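Local coordinates for protein alginate lyase (Paenibacillus sp. FPU-7, PDB 6KFN) that probably depolymerises alginate by lyase (beta-elimination) cleavage of its glycosidic bonds, using a right-handed parallel beta-helix scaffold, at residues L75-G79 / D80-I84. Residues are numbered along the deposited sequence; the frame is centred on the assembly and turned at random.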
loop_
_atom_site.group_PDB
_atom_site.type_symbol
_atom_site.label_atom_id
_atom_site.label_comp_id
_atom_site.label_asym_id
_atom_site.label_seq_id
_atom_site.Cartn_x
_atom_site.Cartn_y
_atom_site.Cartn_z
ATOM N N LEU A 75 -12.687 0.615 4.258
ATOM C CA LEU A 75 -12.661 1.994 4.720
ATOM C C LEU A 75 -12.298 2.882 3.541
ATOM O O LEU A 75 -11.342 2.606 2.824
ATOM C CB LEU A 75 -11.638 2.132 5.849
ATOM C CG LEU A 75 -11.525 3.514 6.504
ATOM C CD1 LEU A 75 -12.846 3.908 7.238
ATOM C CD2 LEU A 75 -10.357 3.562 7.455
ATOM N N TYR A 76 -13.054 3.975 3.379
ATOM C CA TYR A 76 -12.844 4.957 2.310
ATOM C C TYR A 76 -12.546 6.285 2.993
ATOM O O TYR A 76 -13.421 6.832 3.671
ATOM C CB TYR A 76 -14.091 5.062 1.437
ATOM C CG TYR A 76 -14.010 6.010 0.272
ATOM C CD1 TYR A 76 -12.846 6.237 -0.424
ATOM C CD2 TYR A 76 -15.131 6.693 -0.162
ATOM C CE1 TYR A 76 -12.811 7.067 -1.547
ATOM C CE2 TYR A 76 -15.112 7.515 -1.270
ATOM C CZ TYR A 76 -13.951 7.711 -1.952
ATOM O OH TYR A 76 -13.966 8.537 -3.039
ATOM N N VAL A 77 -11.330 6.807 2.822
ATOM C CA VAL A 77 -10.872 8.015 3.497
ATOM C C VAL A 77 -10.786 9.121 2.454
ATOM O O VAL A 77 -10.046 9.002 1.481
ATOM C CB VAL A 77 -9.507 7.798 4.170
ATOM C CG1 VAL A 77 -9.134 9.054 4.967
ATOM C CG2 VAL A 77 -9.500 6.562 5.059
ATOM N N THR A 78 -11.522 10.220 2.693
ATOM C CA THR A 78 -11.562 11.371 1.816
ATOM C C THR A 78 -11.235 12.664 2.525
ATOM O O THR A 78 -11.278 13.717 1.888
ATOM C CB THR A 78 -12.897 11.489 1.070
ATOM O OG1 THR A 78 -13.950 11.490 2.027
ATOM C CG2 THR A 78 -13.096 10.352 0.093
ATOM N N GLY A 79 -10.899 12.613 3.803
ATOM C CA GLY A 79 -10.473 13.776 4.559
ATOM C C GLY A 79 -9.021 13.614 5.003
ATOM O O GLY A 79 -8.379 12.589 4.821
ATOM N N ASP A 80 -8.533 14.692 5.622
ATOM C CA ASP A 80 -7.144 14.776 6.024
ATOM C C ASP A 80 -6.961 14.506 7.514
ATOM O O ASP A 80 -7.884 14.660 8.314
ATOM C CB ASP A 80 -6.591 16.192 5.737
ATOM C CG ASP A 80 -6.591 16.571 4.284
ATOM O OD1 ASP A 80 -6.694 15.710 3.388
ATOM O OD2 ASP A 80 -6.423 17.785 4.036
ATOM N N TYR A 81 -5.741 14.119 7.901
ATOM C CA TYR A 81 -5.361 14.050 9.310
ATOM C C TYR A 81 -6.239 13.064 10.093
ATOM O O TYR A 81 -6.724 13.370 11.185
ATOM C CB TYR A 81 -5.315 15.441 9.959
ATOM C CG TYR A 81 -4.117 16.245 9.537
ATOM C CD1 TYR A 81 -2.850 15.944 10.079
ATOM C CD2 TYR A 81 -4.207 17.289 8.651
ATOM C CE1 TYR A 81 -1.725 16.635 9.744
ATOM C CE2 TYR A 81 -3.013 18.015 8.285
ATOM C CZ TYR A 81 -1.833 17.654 8.862
ATOM O OH TYR A 81 -0.688 18.369 8.524
ATOM N N TRP A 82 -6.342 11.855 9.548
ATOM C CA TRP A 82 -6.834 10.700 10.268
ATOM C C TRP A 82 -5.666 9.843 10.734
ATOM O O TRP A 82 -4.733 9.604 9.970
ATOM C CB TRP A 82 -7.746 9.820 9.376
ATOM C CG TRP A 82 -9.055 10.468 9.064
ATOM C CD1 TRP A 82 -9.247 11.516 8.192
ATOM C CD2 TRP A 82 -10.325 10.187 9.677
ATOM N NE1 TRP A 82 -10.561 11.886 8.194
ATOM C CE2 TRP A 82 -11.245 11.115 9.116
ATOM C CE3 TRP A 82 -10.775 9.243 10.608
ATOM C CZ2 TRP A 82 -12.579 11.106 9.454
ATOM C CZ3 TRP A 82 -12.113 9.249 10.937
ATOM C CH2 TRP A 82 -12.987 10.179 10.371
ATOM N N ASN A 83 -5.764 9.333 11.959
ATOM C CA ASN A 83 -4.919 8.256 12.481
ATOM C C ASN A 83 -5.778 7.007 12.570
ATOM O O ASN A 83 -6.783 6.992 13.277
ATOM C CB ASN A 83 -4.376 8.608 13.853
ATOM C CG ASN A 83 -3.382 9.768 13.817
ATOM O OD1 ASN A 83 -2.843 10.110 12.748
ATOM N ND2 ASN A 83 -3.088 10.334 14.974
ATOM N N ILE A 84 -5.399 6.008 11.787
ATOM C CA ILE A 84 -6.116 4.738 11.668
ATOM C C ILE A 84 -5.190 3.677 12.235
ATOM O O ILE A 84 -4.139 3.411 11.649
ATOM C CB ILE A 84 -6.469 4.471 10.191
ATOM C CG1 ILE A 84 -7.311 5.614 9.620
ATOM C CG2 ILE A 84 -7.177 3.139 10.060
ATOM C CD1 ILE A 84 -7.310 5.702 8.126
#
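L75 and V77 make their closest contacts to I84 methyl to methyl, across the corner that joins strand 75-77 to strand 82-84. I84 CD1 lies 3.8 Å from L75 CD2 and 3.9 Å from V77 CG2, so one methyl serves both partners, each pair reaching tip to tip. With CG1 anti to the carbonyl carbon (chi1 -58°) and CD1 extended beyond it, I84 carries this terminal methyl across to L75 and V77. V77 turns its other branch to the indole: CG1 stands 4.1 Å from W82 CD1, approaching the ring obliquely as the two side chains slide past each other.

The polar part is sparse, and no hydrogen bond links the two segments. G79 O sits 3.6 Å from W82 CD1, again oblique to the ring, and this buried carbonyl has no hydrogen-bond partner in the model. W82 NE1 instead donates to A43 O, and D80 OD1 is held by N102 ND2; both bonds tie the turn to neighbouring coils.

The strand segments approach to 10.8 Å between axes and run at 157°, yet belong to different sheets: 75-77 pairs in parallel with 39-41 and 94-99, and 82-85 with 51-55 and 105-107. Inward apolar residues meeting across the turn at G79-Y81 are consistent with one coil of the right-handed parallel beta-helix of the pectate-lyase-like clan.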